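Wnt inhibitor of Dorsal protein (Drosophila melanogaster, PDB 4KRR) is a secreted Wnt-family signalling ligand that probably binds frizzled seven-transmembrane receptors, the chain described here comprising its N-terminal domain and linker. Local coordinates at residues I66-T69 and L70-C74; V154-F158 and E159-Q163; D55-V58 and A59-M63; V122-L125 and L126-L130; G116-R119 and R120-G123. All coordinates share one frame; numbering follows the deposited sequence.

Contact 1. Residues I66-T69 and L70-C74; sequences IVHT and LTKDC. With NA (sodium ion), chain F.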
# COMPACT_ATOMS: atom_id res chain seq x y z
N ILE A 66 5.16 -0.78 -0.26
CA ILE A 66 6.05 -1.45 -1.20
C ILE A 66 5.72 -1.03 -2.63
O ILE A 66 6.62 -0.74 -3.42
CB ILE A 66 5.98 -2.98 -1.05
CG1 ILE A 66 6.55 -3.41 0.30
CG2 ILE A 66 6.73 -3.67 -2.18
CD1 ILE A 66 6.48 -4.90 0.56
N VAL A 67 4.43 -1.00 -2.95
CA VAL A 67 3.98 -0.60 -4.28
C VAL A 67 4.24 0.89 -4.54
O VAL A 67 4.65 1.28 -5.63
CB VAL A 67 2.48 -0.93 -4.50
CG1 VAL A 67 1.99 -0.38 -5.83
CG2 VAL A 67 2.25 -2.44 -4.42
N HIS A 68 4.02 1.71 -3.51
CA HIS A 68 4.30 3.14 -3.59
C HIS A 68 5.78 3.37 -3.86
O HIS A 68 6.15 4.22 -4.67
CB HIS A 68 3.88 3.84 -2.30
CG HIS A 68 3.95 5.33 -2.36
ND1 HIS A 68 5.12 6.03 -2.21
CD2 HIS A 68 2.98 6.26 -2.53
CE1 HIS A 68 4.88 7.32 -2.30
NE2 HIS A 68 3.59 7.49 -2.49
N THR A 69 6.62 2.59 -3.18
CA THR A 69 8.06 2.69 -3.35
C THR A 69 8.47 2.26 -4.75
O THR A 69 9.26 2.92 -5.41
CB THR A 69 8.82 1.84 -2.31
OG1 THR A 69 8.49 2.29 -0.99
CG2 THR A 69 10.32 1.93 -2.52
N LEU A 70 7.90 1.14 -5.20
CA LEU A 70 8.20 0.59 -6.51
C LEU A 70 7.74 1.51 -7.64
O LEU A 70 8.45 1.71 -8.62
CB LEU A 70 7.58 -0.80 -6.67
CG LEU A 70 7.76 -1.48 -8.03
CD1 LEU A 70 9.24 -1.64 -8.36
CD2 LEU A 70 7.05 -2.83 -8.07
N THR A 71 6.54 2.05 -7.49
CA THR A 71 5.99 2.98 -8.47
C THR A 71 6.86 4.24 -8.58
O THR A 71 7.19 4.68 -9.68
CB THR A 71 4.56 3.41 -8.10
OG1 THR A 71 3.74 2.25 -7.94
CG2 THR A 71 3.97 4.32 -9.17
N LYS A 72 7.22 4.79 -7.43
CA LYS A 72 8.00 6.03 -7.38
C LYS A 72 9.40 5.83 -7.93
O LYS A 72 9.88 6.64 -8.74
CB LYS A 72 8.05 6.57 -5.95
CG LYS A 72 8.69 7.94 -5.82
CD LYS A 72 8.59 8.46 -4.40
CE LYS A 72 9.13 9.88 -4.29
NZ LYS A 72 9.03 10.41 -2.90
N ASP A 73 10.07 4.77 -7.50
CA ASP A 73 11.43 4.49 -7.93
C ASP A 73 11.52 4.19 -9.42
O ASP A 73 12.51 4.53 -10.07
CB ASP A 73 12.03 3.34 -7.11
CG ASP A 73 12.36 3.75 -5.69
OD1 ASP A 73 11.76 4.73 -5.20
OD2 ASP A 73 13.23 3.11 -5.07
N CYS A 74 10.49 3.55 -9.97
CA CYS A 74 10.43 3.28 -11.40
C CYS A 74 10.37 4.58 -12.19
O CYS A 74 11.08 4.75 -13.18
CB CYS A 74 9.22 2.41 -11.74
SG CYS A 74 9.45 0.64 -11.43
NA NA F . 13.28 3.22 -13.31
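The carbonyl oxygen V67 O is gripped twice by a single residue one helical turn further on. T71 N donates to V67 O at 2.8 Å, the regular helical bond, and the hydroxyl T71 OG1 donates to the same oxygen at 2.7 Å. The two donors come from opposite faces of the carbonyl plane, the hydroxyl standing 39° out of it. With OG1 beside its own backbone N and opposite the carbonyl carbon (chi1 -56°), T71 directs its hydroxyl back down the helix, where OG1 also passes V67 CG1 at 3.8 Å. A buried hydroxyl thus satisfies itself within its own helix, a common habit of helical threonine.

T69 and D73 run side by side, pointing the same way. D73 CG lies next to its own backbone N (chi1 -73°), which brings the carboxylate back over the preceding turn: D73 OD2 rests 4.0 Å from T69 CG2, and D73 OD1 comes within 3.1 Å of T69 O, two acceptors and no bond. The charge is met by K14 of helix 8-26, which forms a salt bridge with OD2. With an alanine at this position K14 would probably lose its mate, and one charged tie between the two helices would go.

H68 gives its NE2 to K156 O, while C74 O binds a sodium ion at 2.7 Å; I79 and C82 complete that site, and C82 also forms the disulfide with C74. The chemistry implies a division of labour: T71 turns to its own backbone, whereas H68, D73 and C74 spend their polar groups on fastening the helix to its surroundings.

Contact 2. Residues V154-F158 and E159-Q163; sequences VLKPF and EAIAQ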
# COMPACT_ATOMS: atom_id res chain seq x y z
N VAL A 154 1.48 11.70 -10.43
CA VAL A 154 2.28 11.06 -9.39
C VAL A 154 1.39 10.59 -8.25
O VAL A 154 0.30 11.13 -8.04
CB VAL A 154 3.36 12.01 -8.82
CG1 VAL A 154 4.40 12.35 -9.88
CG2 VAL A 154 2.71 13.28 -8.27
N LEU A 155 1.84 9.59 -7.51
CA LEU A 155 1.12 9.10 -6.35
C LEU A 155 1.17 10.14 -5.23
O LEU A 155 2.18 10.82 -5.06
CB LEU A 155 1.71 7.78 -5.85
CG LEU A 155 1.39 6.51 -6.64
CD1 LEU A 155 2.13 5.32 -6.06
CD2 LEU A 155 -0.11 6.26 -6.66
N LYS A 156 0.08 10.24 -4.47
CA LYS A 156 0.04 11.12 -3.30
C LYS A 156 1.17 10.77 -2.35
O LYS A 156 1.70 9.66 -2.40
CB LYS A 156 -1.29 10.96 -2.55
CG LYS A 156 -2.53 11.33 -3.33
CD LYS A 156 -3.77 11.23 -2.46
CE LYS A 156 -3.94 9.83 -1.88
NZ LYS A 156 -5.18 9.71 -1.07
N PRO A 157 1.54 11.72 -1.47
CA PRO A 157 2.46 11.38 -0.38
C PRO A 157 1.90 10.21 0.42
O PRO A 157 0.68 10.11 0.59
CB PRO A 157 2.51 12.66 0.46
CG PRO A 157 1.38 13.52 -0.04
CD PRO A 157 1.20 13.15 -1.47
N PHE A 158 2.77 9.33 0.90
CA PHE A 158 2.30 8.09 1.50
C PHE A 158 1.48 8.30 2.77
O PHE A 158 0.63 7.48 3.11
CB PHE A 158 3.46 7.13 1.77
CG PHE A 158 3.01 5.77 2.22
CD1 PHE A 158 2.41 4.90 1.32
CD2 PHE A 158 3.16 5.38 3.53
CE1 PHE A 158 1.97 3.66 1.73
CE2 PHE A 158 2.73 4.13 3.95
CZ PHE A 158 2.14 3.27 3.05
N GLU A 159 1.73 9.41 3.46
CA GLU A 159 1.00 9.75 4.67
C GLU A 159 -0.50 9.88 4.40
O GLU A 159 -1.33 9.54 5.25
CB GLU A 159 1.53 11.04 5.30
CG GLU A 159 3.05 11.06 5.50
CD GLU A 159 3.80 11.52 4.26
OE1 GLU A 159 3.76 12.73 3.96
OE2 GLU A 159 4.43 10.68 3.59
N ALA A 160 -0.85 10.37 3.22
CA ALA A 160 -2.25 10.54 2.84
C ALA A 160 -2.89 9.19 2.51
O ALA A 160 -4.04 8.93 2.89
CB ALA A 160 -2.38 11.49 1.66
N ILE A 161 -2.15 8.34 1.81
CA ILE A 161 -2.59 6.98 1.53
C ILE A 161 -2.74 6.19 2.83
O ILE A 161 -3.69 5.42 2.99
CB ILE A 161 -1.59 6.26 0.58
CG1 ILE A 161 -1.52 7.00 -0.76
CG2 ILE A 161 -1.98 4.80 0.38
CD1 ILE A 161 -0.45 6.48 -1.70
N ALA A 162 -1.82 6.42 3.77
CA ALA A 162 -1.86 5.77 5.07
C ALA A 162 -3.12 6.14 5.86
O ALA A 162 -3.69 5.30 6.56
CB ALA A 162 -0.61 6.13 5.88
N GLN A 163 -3.55 7.39 5.73
CA GLN A 163 -4.77 7.84 6.39
C GLN A 163 -6.00 7.15 5.80
O GLN A 163 -6.93 6.79 6.52
CB GLN A 163 -4.92 9.36 6.31
CG GLN A 163 -6.21 9.90 6.93
CD GLN A 163 -6.43 9.39 8.34
OE1 GLN A 163 -5.53 9.44 9.18
NE2 GLN A 163 -7.64 8.91 8.62
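The phenyl ring of F158 is the flat group of this junction, and I161 and A162 of the following turn approach it obliquely. I161 CB lies 4.3 Å from F158 CD1, and A162 CB lies at the same 4.3 Å from F158 CE2. With CG opposite the backbone N (chi1 -172°), the ring swings out from the start of the helix to rest against I61 and A65 of helix 53-75 and Q18 and S22 of helix 8-26.

On another side, K156 and I161 cross at a slant, K156 CE meeting I161 CG1 at 3.9 Å. The lysine chain bends at chi3 (-58°), and its NZ ends in a salt bridge with D164, one turn beyond A160. E159 folds back as well, so that E159 OE1 lies 3.7 Å from P157 CB.

The backbone changes character here. A160 N bonds to P157 O at 3.1 Å from well above the carbonyl plane, whereas A162 N reaches F158 O at 2.7 Å almost in line with the carbonyl bond. Proline at the N-cap, followed by the first helical turn, marks a strand-to-helix junction: strand 149-155 of the antiparallel hairpin passes through K156 and P157 into helix 158-170.

Contact 3. Residues D55-V58 and A59-M63; sequences DVYV and AAISM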
# COMPACT_ATOMS: atom_id res chain seq x y z
N ASP A 55 -4.15 -7.60 11.66
CA ASP A 55 -3.42 -8.36 10.64
C ASP A 55 -3.68 -7.75 9.27
O ASP A 55 -2.77 -7.59 8.46
CB ASP A 55 -3.89 -9.82 10.62
CG ASP A 55 -3.49 -10.59 11.87
OD1 ASP A 55 -2.33 -10.46 12.31
OD2 ASP A 55 -4.35 -11.32 12.40
N VAL A 56 -4.94 -7.42 9.04
CA VAL A 56 -5.38 -6.82 7.78
C VAL A 56 -4.72 -5.46 7.53
O VAL A 56 -4.26 -5.19 6.43
CB VAL A 56 -6.91 -6.68 7.76
CG1 VAL A 56 -7.37 -5.83 6.58
CG2 VAL A 56 -7.55 -8.06 7.71
N TYR A 57 -4.67 -4.61 8.56
CA TYR A 57 -4.05 -3.30 8.40
C TYR A 57 -2.57 -3.41 8.07
O TYR A 57 -2.08 -2.76 7.14
CB TYR A 57 -4.23 -2.43 9.65
CG TYR A 57 -3.39 -1.17 9.59
CD1 TYR A 57 -3.83 -0.05 8.89
CD2 TYR A 57 -2.14 -1.12 10.20
CE1 TYR A 57 -3.06 1.09 8.82
CE2 TYR A 57 -1.36 0.02 10.13
CZ TYR A 57 -1.83 1.12 9.44
OH TYR A 57 -1.05 2.25 9.38
N VAL A 58 -1.85 -4.22 8.84
CA VAL A 58 -0.41 -4.36 8.67
C VAL A 58 -0.04 -4.84 7.27
O VAL A 58 0.86 -4.29 6.64
CB VAL A 58 0.19 -5.31 9.74
CG1 VAL A 58 1.66 -5.58 9.45
CG2 VAL A 58 0.02 -4.71 11.12
N ALA A 59 -0.75 -5.85 6.79
CA ALA A 59 -0.53 -6.36 5.44
C ALA A 59 -0.88 -5.31 4.39
O ALA A 59 -0.19 -5.17 3.39
CB ALA A 59 -1.35 -7.63 5.22
N ALA A 60 -1.96 -4.57 4.64
CA ALA A 60 -2.41 -3.52 3.72
C ALA A 60 -1.41 -2.37 3.64
O ALA A 60 -1.02 -1.96 2.54
CB ALA A 60 -3.78 -3.00 4.14
N ILE A 61 -0.99 -1.85 4.79
CA ILE A 61 -0.07 -0.72 4.82
C ILE A 61 1.31 -1.13 4.29
O ILE A 61 2.02 -0.31 3.69
CB ILE A 61 0.05 -0.08 6.23
CG1 ILE A 61 0.77 1.27 6.16
CG2 ILE A 61 0.75 -1.01 7.21
CD1 ILE A 61 -0.10 2.42 5.65
N SER A 62 1.68 -2.39 4.48
CA SER A 62 2.96 -2.89 4.01
C SER A 62 2.96 -3.06 2.49
O SER A 62 3.90 -2.63 1.82
CB SER A 62 3.32 -4.22 4.69
OG SER A 62 3.37 -4.05 6.10
N MET A 63 1.91 -3.68 1.96
CA MET A 63 1.74 -3.80 0.52
C MET A 63 1.71 -2.44 -0.16
O MET A 63 2.35 -2.23 -1.18
CB MET A 63 0.45 -4.55 0.19
CG MET A 63 0.09 -4.51 -1.28
SD MET A 63 -1.43 -5.38 -1.66
CE MET A 63 -1.61 -4.98 -3.40
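The backbone is regular alpha-helix: the amides of A59 to S62 each bond to the carbonyl four residues back, and I61 N to Y57 O is the straightest of these links (172° at the hydrogen, 2.7 Å). On this frame Y57 and I61 lie alongside one another, pointing the same way. I61 CG2 sits over a face of the tyrosine ring in a CH-pi contact, 4.2 Å from the centroid of the Y57 ring, and reaches in to 3.7 Å from Y57 CE2. I61 CG2 is wedged between its own backbone N and carbonyl carbon, 3.3 Å from Y57 O, while I61 CG1 runs outward to 3.8 Å from Y57 OH. A serine in place of the tyrosine would probably leave this flank of I61 uncovered and deprive F27 of the ring it meets edge-to-face.

S62 OG turns back on V58 O at 2.6 Å. The amide S62 N shares that oxygen, V58 O, at 3.0 Å from the other face of its plane, and S62 OG is also bonded to N43 ND2.

Helix 53-75 here packs against four other helices: I61 meets F158, A162 and L165 of helix 158-170, V58 meets helix 36-44, Y57 touches helix 8-26, and V56, A60 and M63 pack on helix 113-127.

Contact 4. Residues V122-L125 and L126-L130; sequences VGAL and LQRSL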
# COMPACT_ATOMS: atom_id res chain seq x y z
N VAL A 122 -6.44 -2.74 -1.68
CA VAL A 122 -5.25 -1.90 -1.66
C VAL A 122 -4.85 -1.49 -3.08
O VAL A 122 -4.43 -0.36 -3.32
CB VAL A 122 -4.08 -2.62 -0.97
CG1 VAL A 122 -2.79 -1.81 -1.09
CG2 VAL A 122 -4.41 -2.88 0.49
N GLY A 123 -4.97 -2.43 -4.02
CA GLY A 123 -4.66 -2.16 -5.41
C GLY A 123 -5.51 -1.04 -5.99
O GLY A 123 -4.99 -0.12 -6.62
N ALA A 124 -6.81 -1.12 -5.76
CA ALA A 124 -7.76 -0.12 -6.26
C ALA A 124 -7.52 1.25 -5.64
O ALA A 124 -7.68 2.28 -6.29
CB ALA A 124 -9.18 -0.58 -6.02
N LEU A 125 -7.15 1.25 -4.36
CA LEU A 125 -6.88 2.49 -3.64
C LEU A 125 -5.70 3.23 -4.26
O LEU A 125 -5.78 4.43 -4.53
CB LEU A 125 -6.59 2.21 -2.17
CG LEU A 125 -6.05 3.41 -1.39
CD1 LEU A 125 -7.15 4.45 -1.14
CD2 LEU A 125 -5.41 2.96 -0.09
N LEU A 126 -4.61 2.51 -4.49
CA LEU A 126 -3.42 3.09 -5.10
C LEU A 126 -3.68 3.59 -6.51
O LEU A 126 -3.01 4.51 -6.98
CB LEU A 126 -2.28 2.06 -5.11
CG LEU A 126 -1.81 1.63 -3.72
CD1 LEU A 126 -0.88 0.44 -3.82
CD2 LEU A 126 -1.13 2.79 -3.01
N GLN A 127 -4.65 2.99 -7.18
CA GLN A 127 -5.01 3.41 -8.53
C GLN A 127 -5.79 4.72 -8.51
O GLN A 127 -5.73 5.49 -9.47
CB GLN A 127 -5.81 2.32 -9.25
CG GLN A 127 -4.97 1.14 -9.70
CD GLN A 127 -5.79 0.04 -10.34
OE1 GLN A 127 -6.89 -0.27 -9.89
NE2 GLN A 127 -5.26 -0.55 -11.40
N ARG A 128 -6.50 4.97 -7.43
CA ARG A 128 -7.24 6.22 -7.29
C ARG A 128 -6.53 7.18 -6.33
O ARG A 128 -7.13 8.13 -5.83
CB ARG A 128 -8.68 5.97 -6.83
CG ARG A 128 -8.80 5.37 -5.44
CD ARG A 128 -10.25 5.29 -5.01
NE ARG A 128 -10.38 4.80 -3.64
CZ ARG A 128 -10.49 3.52 -3.31
NH1 ARG A 128 -10.49 2.59 -4.25
NH2 ARG A 128 -10.60 3.17 -2.04
N SER A 129 -5.25 6.92 -6.09
CA SER A 129 -4.44 7.77 -5.22
C SER A 129 -3.47 8.63 -6.02
O SER A 129 -2.41 9.03 -5.52
CB SER A 129 -3.67 6.93 -4.20
OG SER A 129 -4.55 6.32 -3.26
N LEU A 130 -3.82 8.90 -7.27
CA LEU A 130 -2.97 9.71 -8.13
C LEU A 130 -3.26 11.20 -8.00
O LEU A 130 -4.41 11.63 -8.02
CB LEU A 130 -3.12 9.29 -9.60
CG LEU A 130 -2.41 8.01 -10.03
CD1 LEU A 130 -2.67 7.74 -11.50
CD2 LEU A 130 -0.92 8.10 -9.75
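S129 OG donates to L125 O at 2.6 Å, entering from above the carbonyl plane, 51° out of it. The same L125 O takes a second, weak bond from R128 N at 3.0 Å, whereas S129 N is badly angled for it and bonds weakly to L126 O instead. A124 O is shared too: R128 N bonds to it at 3.2 Å, and Q127 N adds a weak bond besides its main one to G123 O. L126 N to V122 O (167° at the hydrogen) remains a clean helical link.

Such divided bonds mark the C-terminal end of helix 113-127, where R128 leaves helical backbone angles and the chain turns into strand 130-136 of the hairpin. S129 also pairs through its backbone with K156, just beyond the end of strand 149-155.

Q127 NE2 is satisfied by T98 OG1. R128 has CG between its backbone N and carbonyl carbon (chi1 65°), which turns the extended chain back across L125 at about a right angle. L125 CA lies 3.6 Å above one face of the guanidinium, and R128 NH2 comes to 3.8 Å from L125 CD1; NH2 also bonds to a glycerol, probably from the crystallisation liquor. V122 CG1 and L126 CD1 meet side by side at 4.0 Å.

Contact 5. Residues G116-R119 and R120-G123; sequences GHNR and RVVG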
# COMPACT_ATOMS: atom_id res chain seq x y z
N GLY A 116 -6.77 -12.28 -0.42
CA GLY A 116 -6.91 -11.97 -1.82
C GLY A 116 -7.76 -10.73 -2.06
O GLY A 116 -7.42 -9.88 -2.88
N HIS A 117 -8.88 -10.64 -1.35
CA HIS A 117 -9.78 -9.51 -1.50
C HIS A 117 -9.11 -8.21 -1.07
O HIS A 117 -9.25 -7.19 -1.74
CB HIS A 117 -11.05 -9.72 -0.68
CG HIS A 117 -11.94 -8.52 -0.63
ND1 HIS A 117 -12.75 -8.16 -1.69
CD2 HIS A 117 -12.14 -7.59 0.33
CE1 HIS A 117 -13.42 -7.06 -1.37
NE2 HIS A 117 -13.06 -6.70 -0.15
N ASN A 118 -8.39 -8.26 0.04
CA ASN A 118 -7.76 -7.07 0.59
C ASN A 118 -6.64 -6.54 -0.29
O ASN A 118 -6.43 -5.33 -0.37
CB ASN A 118 -7.25 -7.33 2.01
CG ASN A 118 -8.37 -7.50 3.01
OD1 ASN A 118 -9.49 -7.04 2.79
ND2 ASN A 118 -8.08 -8.17 4.12
N ARG A 119 -5.94 -7.43 -0.97
CA ARG A 119 -4.90 -7.00 -1.90
C ARG A 119 -5.53 -6.25 -3.08
O ARG A 119 -4.97 -5.27 -3.58
CB ARG A 119 -4.06 -8.18 -2.38
CG ARG A 119 -3.29 -8.85 -1.26
CD ARG A 119 -2.37 -9.93 -1.78
NE ARG A 119 -1.77 -10.70 -0.70
CZ ARG A 119 -0.91 -11.69 -0.88
NH1 ARG A 119 -0.55 -12.04 -2.11
NH2 ARG A 119 -0.41 -12.35 0.16
N ARG A 120 -6.70 -6.71 -3.52
CA ARG A 120 -7.46 -6.00 -4.54
C ARG A 120 -7.92 -4.64 -4.03
O ARG A 120 -7.93 -3.66 -4.79
CB ARG A 120 -8.67 -6.83 -5.00
CG ARG A 120 -8.31 -8.01 -5.89
CD ARG A 120 -9.52 -8.88 -6.18
NE ARG A 120 -10.63 -8.12 -6.73
CZ ARG A 120 -10.79 -7.85 -8.02
NH1 ARG A 120 -9.90 -8.28 -8.91
NH2 ARG A 120 -11.84 -7.15 -8.43
N VAL A 121 -8.30 -4.57 -2.76
CA VAL A 121 -8.74 -3.32 -2.15
C VAL A 121 -7.60 -2.30 -2.14
O VAL A 121 -7.78 -1.15 -2.54
CB VAL A 121 -9.25 -3.53 -0.71
CG1 VAL A 121 -9.54 -2.18 -0.04
CG2 VAL A 121 -10.50 -4.40 -0.71
N VAL A 122 -6.44 -2.74 -1.68
CA VAL A 122 -5.25 -1.90 -1.66
C VAL A 122 -4.85 -1.49 -3.08
O VAL A 122 -4.43 -0.36 -3.32
CB VAL A 122 -4.08 -2.62 -0.97
CG1 VAL A 122 -2.79 -1.81 -1.09
CG2 VAL A 122 -4.41 -2.88 0.49
N GLY A 123 -4.97 -2.43 -4.02
CA GLY A 123 -4.66 -2.16 -5.41
C GLY A 123 -5.51 -1.04 -5.99
O GLY A 123 -4.99 -0.12 -6.62
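V121 CG2 stands over one face of the H117 imidazole, 3.9 Å from the centroid of that ring and 29° off its normal, a CH-pi contact between residues one helical turn apart. The two side chains meet at a slant, and the methyl leans toward the NE2-CD2 edge of the ring, with V121 CG2 3.5 Å from H117 NE2 and 3.7 Å from H117 CD2. H117 carries its ring opposite the backbone N (chi1 172°), which sends it along the helix toward V121, and V121 keeps CG2 beside its own N, tucked 3.2 Å from H117 O. H117 NE2 bonds to S193 O, which probably helps to set the ring's rotation.

This is middle-of-helix geometry in helix 113-127, one of the helices that make up the N-terminal domain of Wnt proteins: V122 N bonds to N118 O at 2.9 Å and G123 N to R119 O at the same length, while R120 N to G116 O is weak.

N118 OD1 takes V195 N. V122 CG2 lies 3.3 Å from N118 O, on the side of the helix that faces A60 and M63. R120 folds the start of its chain, R120 CG at 3.7 Å, against G116 O and then bends at chi3, its guanidinium leading away from that turn. R119 extends in another direction, toward a long, weak ion pair with E48.

How the contacts relate
Each contact is local, between residues a few positions apart, so none closes a long loop and none nests in or crosses another. Following the chain, contact 3 comes first and contact 1 follows it on helix 53-75. Contact 5 and contact 4 then succeed each other on helix 113-127, overlapping at V122 and G123, and contact 2 comes last, where the hairpin passes into helix 158-170. Side chains tie these pieces together. A60 and M63 of contact 3 pack on V122, V67 of contact 1 meets L126, I61 meets F158, and H68 reaches K156 O. S129 and K156 pair at the base of the hairpin, joining contact 4 to contact 2.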